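Local coordinates for protein KmHsv2 (Kluyveromyces marxianus, PDB 3VU4) that probably binds phosphoinositides at membranes as a seven-bladed beta-propeller of the PROPPIN family, related to the autophagy protein Atg18, at residues S19-D24 against S37-F42; R59-V64 against V73-G78; V83-D88 against S95-D100. All blocks are in the same frame, centred on the assembly; numbering follows the deposited sequence.

Interaction 1: S19-D24 against S37-F42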
loop_
_atom_site.group_PDB
_atom_site.type_symbol
_atom_site.label_atom_id
_atom_site.label_comp_id
_atom_site.label_asym_id
_atom_site.label_seq_id
_atom_site.Cartn_x
_atom_site.Cartn_y
_atom_site.Cartn_z
ATOM N N SER A 19 -5.368 -26.278 2.641
ATOM C CA SER A 19 -6.386 -26.189 1.545
ATOM C C SER A 19 -7.454 -25.127 1.840
ATOM O O SER A 19 -8.530 -25.117 1.232
ATOM C CB SER A 19 -7.063 -27.547 1.336
ATOM O OG SER A 19 -7.994 -27.477 0.269
ATOM N N ASN A 20 -7.147 -24.251 2.792
ATOM C CA ASN A 20 -8.027 -23.156 3.184
ATOM C C ASN A 20 -7.226 -21.912 2.781
ATOM O O ASN A 20 -6.610 -21.252 3.618
ATOM C CB ASN A 20 -8.269 -23.206 4.698
ATOM C CG ASN A 20 -9.229 -22.143 5.168
ATOM O OD1 ASN A 20 -10.120 -21.730 4.424
ATOM N ND2 ASN A 20 -9.068 -21.703 6.415
ATOM N N PRO A 21 -7.228 -21.590 1.477
ATOM C CA PRO A 21 -6.519 -20.459 0.870
ATOM C C PRO A 21 -6.967 -19.075 1.297
ATOM O O PRO A 21 -8.151 -18.831 1.524
ATOM C CB PRO A 21 -6.742 -20.660 -0.636
ATOM C CG PRO A 21 -7.272 -22.058 -0.759
ATOM C CD PRO A 21 -8.086 -22.236 0.476
ATOM N N VAL A 22 -6.002 -18.168 1.387
ATOM C CA VAL A 22 -6.287 -16.788 1.732
ATOM C C VAL A 22 -6.983 -16.204 0.497
ATOM O O VAL A 22 -6.497 -16.348 -0.620
ATOM C CB VAL A 22 -4.981 -16.044 2.031
ATOM C CG1 VAL A 22 -5.233 -14.552 2.203
ATOM C CG2 VAL A 22 -4.369 -16.621 3.278
ATOM N N THR A 23 -8.132 -15.571 0.687
ATOM C CA THR A 23 -8.856 -15.010 -0.445
ATOM C C THR A 23 -8.626 -13.507 -0.582
ATOM O O THR A 23 -8.983 -12.898 -1.594
ATOM C CB THR A 23 -10.374 -15.305 -0.327
ATOM O OG1 THR A 23 -10.844 -14.921 0.972
ATOM C CG2 THR A 23 -10.639 -16.794 -0.528
ATOM N N ASP A 24 -8.021 -12.916 0.444
ATOM C CA ASP A 24 -7.717 -11.494 0.450
ATOM C C ASP A 24 -7.034 -11.158 1.766
ATOM O O ASP A 24 -7.237 -11.841 2.773
ATOM C CB ASP A 24 -8.996 -10.663 0.290
ATOM C CG ASP A 24 -8.714 -9.212 -0.083
ATOM O OD1 ASP A 24 -7.791 -8.970 -0.889
ATOM O OD2 ASP A 24 -9.425 -8.316 0.413
ATOM N N SER A 37 -8.546 -13.006 5.065
ATOM C CA SER A 37 -9.712 -13.861 4.922
ATOM C C SER A 37 -9.397 -15.194 4.243
ATOM O O SER A 37 -8.484 -15.291 3.410
ATOM C CB SER A 37 -10.801 -13.137 4.123
ATOM O OG SER A 37 -10.456 -13.043 2.754
ATOM N N THR A 38 -10.167 -16.216 4.611
ATOM C CA THR A 38 -10.022 -17.554 4.052
ATOM C C THR A 38 -11.405 -17.996 3.609
ATOM O O THR A 38 -12.348 -17.202 3.602
ATOM C CB THR A 38 -9.527 -18.559 5.096
ATOM O OG1 THR A 38 -10.525 -18.715 6.112
ATOM C CG2 THR A 38 -8.236 -18.078 5.736
ATOM N N LEU A 39 -11.528 -19.266 3.243
ATOM C CA LEU A 39 -12.810 -19.803 2.808
ATOM C C LEU A 39 -13.737 -19.972 4.010
ATOM O O LEU A 39 -14.962 -19.993 3.874
ATOM C CB LEU A 39 -12.605 -21.161 2.137
ATOM C CG LEU A 39 -11.708 -21.164 0.897
ATOM C CD1 LEU A 39 -11.660 -22.578 0.296
ATOM C CD2 LEU A 39 -12.243 -20.163 -0.126
ATOM N N LYS A 40 -13.129 -20.052 5.190
ATOM C CA LYS A 40 -13.860 -20.274 6.424
ATOM C C LYS A 40 -13.926 -19.127 7.430
ATOM O O LYS A 40 -14.762 -19.163 8.333
ATOM C CB LYS A 40 -13.286 -21.516 7.111
ATOM C CG LYS A 40 -13.371 -22.791 6.266
ATOM C CD LYS A 40 -12.377 -23.857 6.725
ATOM C CE LYS A 40 -12.548 -24.196 8.198
ATOM N NZ LYS A 40 -11.556 -25.215 8.635
ATOM N N SER A 41 -13.068 -18.117 7.299
ATOM C CA SER A 41 -13.095 -17.011 8.262
ATOM C C SER A 41 -12.214 -15.841 7.871
ATOM O O SER A 41 -11.626 -15.825 6.791
ATOM C CB SER A 41 -12.605 -17.496 9.620
ATOM O OG SER A 41 -11.198 -17.688 9.585
ATOM N N PHE A 42 -12.143 -14.857 8.766
ATOM C CA PHE A 42 -11.277 -13.708 8.576
ATOM C C PHE A 42 -10.472 -13.616 9.866
ATOM O O PHE A 42 -10.988 -13.887 10.944
ATOM C CB PHE A 42 -12.071 -12.423 8.249
ATOM C CG PHE A 42 -12.715 -11.730 9.430
ATOM C CD1 PHE A 42 -11.948 -11.054 10.379
ATOM C CD2 PHE A 42 -14.105 -11.667 9.532
ATOM C CE1 PHE A 42 -12.560 -10.316 11.407
ATOM C CE2 PHE A 42 -14.721 -10.932 10.556
ATOM C CZ PHE A 42 -13.948 -10.258 11.491
#
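Backbone bonds join the C-terminal end of 19-24 to the N-terminal end of 37-42. Ser-37 N donates to Asp-24 O at 2.9 Å, nearly along the C=O axis, and Thr-23 N donates to Ser-37 O at 2.8 Å from above the carbonyl plane. The hydroxyls of Thr-23 and Ser-37 meet tip to tip, threonine OG1 lying 2.6 Å from serine OG. Asn-20, with CG anti to its backbone N, crosses Thr-38 at about a right angle and receives Leu-39 N on OD1 at 3.1 Å, in the plane of the amide. Within the turn, Thr-38 OG1 sits in the crowded position between N and C (chi1 65°) and accepts two backbone N-H groups, Lys-40 N at 3.1 Å and Ser-41 N at 2.9 Å, forming an ST turn and ST motif. An alanine in place of Thr-38 would remove OG1 and CG2 and would probably loosen this turn and leave the Asn-20 amide less firmly seated. Apolar contact falls to Leu-39, whose branches divide: CD1 lies 3.6 Å from Pro-21 CD, whereas CD2 reaches Thr-23 CG2 at 3.8 Å. At the surface, the loop leading into strand 24-27 runs beside the turn between strands 33-37 and 41-47. Toward strand 63-66 of the next sheet, Thr-23 OG1 is hydrogen-bonded to Leu-61 O, and Asp-24 OD2 takes Val-64 N and a salt bridge from Arg-65.

Interaction 2: R59-V64 against V73-G78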
loop_
_atom_site.group_PDB
_atom_site.type_symbol
_atom_site.label_atom_id
_atom_site.label_comp_id
_atom_site.label_asym_id
_atom_site.label_seq_id
_atom_site.Cartn_x
_atom_site.Cartn_y
_atom_site.Cartn_z
ATOM N N ARG A 59 -18.112 -17.452 5.850
ATOM C CA ARG A 59 -17.764 -18.049 4.570
ATOM C C ARG A 59 -18.025 -17.096 3.420
ATOM O O ARG A 59 -18.714 -16.091 3.590
ATOM C CB ARG A 59 -18.560 -19.343 4.367
ATOM C CG ARG A 59 -18.305 -20.414 5.432
ATOM C CD ARG A 59 -18.991 -21.734 5.076
ATOM N NE ARG A 59 -18.579 -22.250 3.766
ATOM C CZ ARG A 59 -17.357 -22.698 3.469
ATOM N NH1 ARG A 59 -16.397 -22.707 4.387
ATOM N NH2 ARG A 59 -17.091 -23.141 2.243
ATOM N N HIS A 60 -17.457 -17.411 2.257
ATOM C CA HIS A 60 -17.629 -16.599 1.058
ATOM C C HIS A 60 -16.840 -15.291 1.064
ATOM O O HIS A 60 -16.958 -14.487 0.136
ATOM C CB HIS A 60 -19.119 -16.301 0.852
ATOM C CG HIS A 60 -19.958 -17.534 0.739
ATOM N ND1 HIS A 60 -20.057 -18.261 -0.428
ATOM C CD2 HIS A 60 -20.651 -18.226 1.674
ATOM C CE1 HIS A 60 -20.769 -19.350 -0.206
ATOM N NE2 HIS A 60 -21.140 -19.353 1.062
ATOM N N LEU A 61 -16.040 -15.073 2.105
ATOM C CA LEU A 61 -15.252 -13.851 2.185
ATOM C C LEU A 61 -14.410 -13.689 0.936
ATOM O O LEU A 61 -13.538 -14.501 0.643
ATOM C CB LEU A 61 -14.369 -13.858 3.424
ATOM C CG LEU A 61 -15.175 -13.634 4.700
ATOM C CD1 LEU A 61 -14.232 -13.550 5.887
ATOM C CD2 LEU A 61 -15.980 -12.355 4.572
ATOM N N SER A 62 -14.698 -12.620 0.207
ATOM C CA SER A 62 -14.030 -12.308 -1.042
ATOM C C SER A 62 -13.058 -11.126 -0.909
ATOM O O SER A 62 -12.056 -11.032 -1.638
ATOM C CB SER A 62 -15.101 -12.001 -2.085
ATOM O OG SER A 62 -14.595 -11.193 -3.124
ATOM N N LYS A 63 -13.366 -10.232 0.027
ATOM C CA LYS A 63 -12.565 -9.047 0.265
ATOM C C LYS A 63 -12.749 -8.620 1.720
ATOM O O LYS A 63 -13.844 -8.725 2.275
ATOM C CB LYS A 63 -13.015 -7.947 -0.698
ATOM C CG LYS A 63 -12.282 -6.625 -0.569
ATOM C CD LYS A 63 -12.334 -5.911 -1.892
ATOM C CE LYS A 63 -11.584 -6.737 -2.923
ATOM N NZ LYS A 63 -11.827 -6.288 -4.311
ATOM N N VAL A 64 -11.681 -8.138 2.343
ATOM C CA VAL A 64 -11.771 -7.745 3.737
ATOM C C VAL A 64 -10.900 -6.517 4.071
ATOM O O VAL A 64 -9.765 -6.396 3.610
ATOM C CB VAL A 64 -11.397 -8.962 4.635
ATOM C CG1 VAL A 64 -9.922 -9.329 4.451
ATOM C CG2 VAL A 64 -11.720 -8.670 6.081
ATOM N N VAL A 73 -15.019 -3.651 10.615
ATOM C CA VAL A 73 -14.344 -4.237 9.479
ATOM C C VAL A 73 -15.359 -4.187 8.351
ATOM O O VAL A 73 -16.554 -4.058 8.595
ATOM C CB VAL A 73 -13.947 -5.707 9.746
ATOM C CG1 VAL A 73 -12.999 -5.790 10.924
ATOM C CG2 VAL A 73 -15.180 -6.535 10.022
ATOM N N ALA A 74 -14.884 -4.271 7.118
ATOM C CA ALA A 74 -15.759 -4.247 5.965
ATOM C C ALA A 74 -15.397 -5.456 5.121
ATOM O O ALA A 74 -14.228 -5.830 5.047
ATOM C CB ALA A 74 -15.537 -2.969 5.174
ATOM N N PHE A 75 -16.390 -6.079 4.497
ATOM C CA PHE A 75 -16.115 -7.229 3.647
ATOM C C PHE A 75 -17.170 -7.474 2.580
ATOM O O PHE A 75 -18.284 -6.952 2.648
ATOM C CB PHE A 75 -15.914 -8.494 4.494
ATOM C CG PHE A 75 -17.055 -8.810 5.421
ATOM C CD1 PHE A 75 -18.305 -9.156 4.921
ATOM C CD2 PHE A 75 -16.865 -8.797 6.802
ATOM C CE1 PHE A 75 -19.349 -9.490 5.783
ATOM C CE2 PHE A 75 -17.904 -9.131 7.675
ATOM C CZ PHE A 75 -19.144 -9.478 7.165
ATOM N N VAL A 76 -16.781 -8.244 1.571
ATOM C CA VAL A 76 -17.658 -8.607 0.471
ATOM C C VAL A 76 -17.705 -10.123 0.531
ATOM O O VAL A 76 -16.692 -10.763 0.812
ATOM C CB VAL A 76 -17.073 -8.175 -0.891
ATOM C CG1 VAL A 76 -17.951 -8.679 -2.028
ATOM C CG2 VAL A 76 -16.962 -6.670 -0.952
ATOM N N THR A 77 -18.873 -10.701 0.285
ATOM C CA THR A 77 -19.007 -12.151 0.339
ATOM C C THR A 77 -19.365 -12.719 -1.025
ATOM O O THR A 77 -18.675 -12.455 -2.015
ATOM C CB THR A 77 -20.084 -12.561 1.352
ATOM O OG1 THR A 77 -21.349 -12.033 0.935
ATOM C CG2 THR A 77 -19.746 -12.022 2.738
ATOM N N GLY A 78 -20.439 -13.503 -1.070
ATOM C CA GLY A 78 -20.864 -14.100 -2.321
ATOM C C GLY A 78 -21.265 -13.015 -3.291
ATOM O O GLY A 78 -20.735 -12.927 -4.402
#
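Val-76 O is gripped by two backbone N-H groups of the opposing segment. Ser-62 N makes the strong bond, 2.8 Å long and almost straight (169°), lying in the carbonyl plane; Lys-63 N adds a weak one at 3.5 Å. In return, Val-76 N donates to Lys-63 O at 3.1 Å, approaching from above that carbonyl plane. Two residues thus face one, a classic beta bulge, set at the start of strand 63-66 where it pairs antiparallel with strand 72-76. These are the first two strands of a four-stranded propeller blade. Past the bulge Val-64 and Phe-75 form a non-hydrogen-bonded pair. Phe-75 CG takes the crowded position between N and C (chi1 55°). Leu-61 crosses the Phe-75 side chain obliquely and sets CD2 over one face of its ring, 4.2 Å from the centroid, a CH-pi contact. The same ring meets those of His-84 and Trp-86 on the adjoining strand. On the other face of the sheet, Lys-63 CB lies 4.1 Å from Val-76 CB; beyond it the lysine chain bends at chi3 and leads away, carrying NZ to a hydrogen bond with Lys-104 O. At the His-60 end, His-60 O takes a CA-H...O contact from Thr-77 CA at 3.1 Å, and the side chain's CB lies 3.6 Å from Gly-78 N, while the imidazole heads away from the opposing segment.

Interaction 3: V83-D88 against S95-D100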
loop_
_atom_site.group_PDB
_atom_site.type_symbol
_atom_site.label_atom_id
_atom_site.label_comp_id
_atom_site.label_asym_id
_atom_site.label_seq_id
_atom_site.Cartn_x
_atom_site.Cartn_y
_atom_site.Cartn_z
ATOM N N VAL A 83 -21.112 -4.365 0.146
ATOM C CA VAL A 83 -20.048 -4.155 1.118
ATOM C C VAL A 83 -20.650 -4.115 2.519
ATOM O O VAL A 83 -21.437 -3.226 2.845
ATOM C CB VAL A 83 -19.298 -2.833 0.852
ATOM C CG1 VAL A 83 -18.316 -2.558 1.978
ATOM C CG2 VAL A 83 -18.572 -2.906 -0.486
ATOM N N HIS A 84 -20.273 -5.079 3.348
ATOM C CA HIS A 84 -20.794 -5.155 4.701
ATOM C C HIS A 84 -19.914 -4.455 5.719
ATOM O O HIS A 84 -18.726 -4.752 5.819
ATOM C CB HIS A 84 -20.924 -6.613 5.143
ATOM C CG HIS A 84 -21.847 -7.434 4.301
ATOM N ND1 HIS A 84 -23.027 -7.956 4.787
ATOM C CD2 HIS A 84 -21.737 -7.878 3.026
ATOM C CE1 HIS A 84 -23.601 -8.688 3.851
ATOM N NE2 HIS A 84 -22.838 -8.658 2.773
ATOM N N ILE A 85 -20.489 -3.525 6.471
ATOM C CA ILE A 85 -19.738 -2.873 7.532
ATOM C C ILE A 85 -20.130 -3.754 8.712
ATOM O O ILE A 85 -21.303 -3.829 9.060
ATOM C CB ILE A 85 -20.207 -1.437 7.772
ATOM C CG1 ILE A 85 -20.172 -0.656 6.456
ATOM C CG2 ILE A 85 -19.303 -0.766 8.802
ATOM C CD1 ILE A 85 -18.801 -0.567 5.827
ATOM N N TRP A 86 -19.155 -4.434 9.306
ATOM C CA TRP A 86 -19.413 -5.364 10.406
ATOM C C TRP A 86 -18.754 -4.982 11.724
ATOM O O TRP A 86 -17.684 -4.377 11.744
ATOM C CB TRP A 86 -18.967 -6.761 9.957
ATOM C CG TRP A 86 -18.899 -7.837 11.000
ATOM C CD1 TRP A 86 -17.908 -8.030 11.923
ATOM C CD2 TRP A 86 -19.800 -8.942 11.142
ATOM N NE1 TRP A 86 -18.132 -9.194 12.626
ATOM C CE2 TRP A 86 -19.287 -9.770 12.168
ATOM C CE3 TRP A 86 -20.991 -9.311 10.506
ATOM C CZ2 TRP A 86 -19.923 -10.953 12.561
ATOM C CZ3 TRP A 86 -21.624 -10.487 10.899
ATOM C CH2 TRP A 86 -21.089 -11.292 11.921
ATOM N N ASP A 87 -19.410 -5.341 12.825
ATOM C CA ASP A 87 -18.910 -5.045 14.163
ATOM C C ASP A 87 -18.186 -6.267 14.725
ATOM O O ASP A 87 -18.750 -7.356 14.806
ATOM C CB ASP A 87 -20.074 -4.654 15.082
ATOM C CG ASP A 87 -19.609 -3.992 16.373
ATOM O OD1 ASP A 87 -18.795 -4.598 17.104
ATOM O OD2 ASP A 87 -20.062 -2.860 16.657
ATOM N N ASP A 88 -16.930 -6.068 15.111
ATOM C CA ASP A 88 -16.088 -7.125 15.660
ATOM C C ASP A 88 -16.590 -7.732 16.954
ATOM O O ASP A 88 -16.850 -8.931 17.029
ATOM C CB ASP A 88 -14.680 -6.599 15.913
ATOM C CG ASP A 88 -13.726 -6.967 14.817
ATOM O OD1 ASP A 88 -13.799 -8.121 14.345
ATOM O OD2 ASP A 88 -12.898 -6.115 14.438
ATOM N N SER A 95 -24.277 -2.276 8.898
ATOM C CA SER A 95 -24.650 -1.605 7.661
ATOM C C SER A 95 -24.356 -2.438 6.415
ATOM O O SER A 95 -23.517 -3.337 6.430
ATOM C CB SER A 95 -23.915 -0.270 7.548
ATOM O OG SER A 95 -24.240 0.371 6.330
ATOM N N ARG A 96 -25.070 -2.125 5.342
ATOM C CA ARG A 96 -24.912 -2.788 4.056
ATOM C C ARG A 96 -24.887 -1.646 3.054
ATOM O O ARG A 96 -25.608 -0.662 3.221
ATOM C CB ARG A 96 -26.112 -3.678 3.742
ATOM C CG ARG A 96 -25.854 -5.179 3.680
ATOM C CD ARG A 96 -27.047 -5.865 2.997
ATOM N NE ARG A 96 -28.319 -5.386 3.544
ATOM C CZ ARG A 96 -29.500 -5.493 2.937
ATOM N NH1 ARG A 96 -29.593 -6.069 1.745
ATOM N NH2 ARG A 96 -30.593 -5.023 3.526
ATOM N N ILE A 97 -24.051 -1.763 2.030
ATOM C CA ILE A 97 -23.965 -0.739 0.998
ATOM C C ILE A 97 -23.851 -1.488 -0.317
ATOM O O ILE A 97 -23.038 -2.401 -0.443
ATOM C CB ILE A 97 -22.735 0.166 1.202
ATOM C CG1 ILE A 97 -22.847 0.897 2.540
ATOM C CG2 ILE A 97 -22.638 1.171 0.074
ATOM C CD1 ILE A 97 -21.594 1.661 2.929
ATOM N N LYS A 98 -24.674 -1.121 -1.292
ATOM C CA LYS A 98 -24.651 -1.812 -2.572
ATOM C C LYS A 98 -24.293 -0.911 -3.734
ATOM O O LYS A 98 -24.685 0.252 -3.781
ATOM C CB LYS A 98 -26.007 -2.453 -2.854
ATOM C CG LYS A 98 -26.002 -3.341 -4.086
ATOM C CD LYS A 98 -27.401 -3.540 -4.643
ATOM C CE LYS A 98 -27.412 -4.612 -5.720
ATOM N NZ LYS A 98 -27.143 -5.968 -5.151
ATOM N N VAL A 99 -23.548 -1.464 -4.681
ATOM C CA VAL A 99 -23.146 -0.711 -5.856
ATOM C C VAL A 99 -23.598 -1.462 -7.106
ATOM O O VAL A 99 -23.967 -2.631 -7.028
ATOM C CB VAL A 99 -21.625 -0.478 -5.860
ATOM C CG1 VAL A 99 -21.256 0.447 -4.721
ATOM C CG2 VAL A 99 -20.894 -1.798 -5.710
ATOM N N ASP A 100 -23.572 -0.787 -8.250
ATOM C CA ASP A 100 -24.030 -1.380 -9.502
ATOM C C ASP A 100 -23.154 -2.445 -10.149
ATOM O O ASP A 100 -23.635 -3.218 -10.975
ATOM C CB ASP A 100 -24.310 -0.276 -10.521
ATOM C CG ASP A 100 -25.301 0.742 -10.002
ATOM O OD1 ASP A 100 -26.374 0.321 -9.503
ATOM O OD2 ASP A 100 -25.006 1.956 -10.093
#
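Ile-85 carries the apolar half of this contact. Its CB stands 3.9 Å from Ser-95 CB, its partner in a hydrogen-bonded antiparallel pair. CG1, placed beside the backbone N and anti to the carbonyl carbon (chi1 -54°), keeps against the same serine and comes within 4.5 Å of Ile-97 CD1. A bend at chi2 (-60°) then turns the chain back along its own strand, so that the tip, Ile-85 CD1, lies 4.4 Å from Val-83 CG1. Val-83, Ile-85, Ser-95 and Ile-97 share this face of the sheet, where both isoleucines also touch Ile-113 of the next sheet. On the opposite face His-84 and Arg-96 lie side by side and point the same way. Arg-96 CG sits over one face of the imidazole, offset toward its rim and 4.1 Å from His-84 ND1, while the guanidinium plane is tilted 38° from the ring. His-84 ND1 is hydrogen-bonded to Asp-93, whose carboxylate would probably raise the ring's affinity for a second proton; the imidazole also meets the Phe-75 ring. Between the faces the backbones exchange bonds: Val-83 N to Ile-97 O is short (2.8 Å) and nearly straight, Ile-97 N answers to Val-83 O, and Ile-85 N donates to Ser-95 O at 3.0 Å. The return bond from Ser-95 N to Ile-85 O is weak. Strands 82-87 and 92-98 so form the beta hairpin of the third and fourth strands in a four-stranded antiparallel sheet, one blade of a beta-propeller.

Overall arrangement
Interactions 2 and 3 belong to a single blade and meet where strand 72-76 pairs with strand 82-87; backbone bonds from Trp-86 N to Val-73 O and from His-84 N to Phe-75 O continue the sheet from one contact to the other. Interaction 1 lies in the preceding blade, at its surface, and reaches interaction 2 through polar atoms. Between interactions 1 and 3, whose centres are about 19 Å apart, Phe-42 touches Asp-88. Chemistry follows place: loop against turn in interaction 1 relies on hydroxyl and amide groups, the partly buried interaction 2 combines a bulge with aliphatic-aromatic packing, and interaction 3, also partly buried, is regular strand pairing with a mostly apolar face and a polar one.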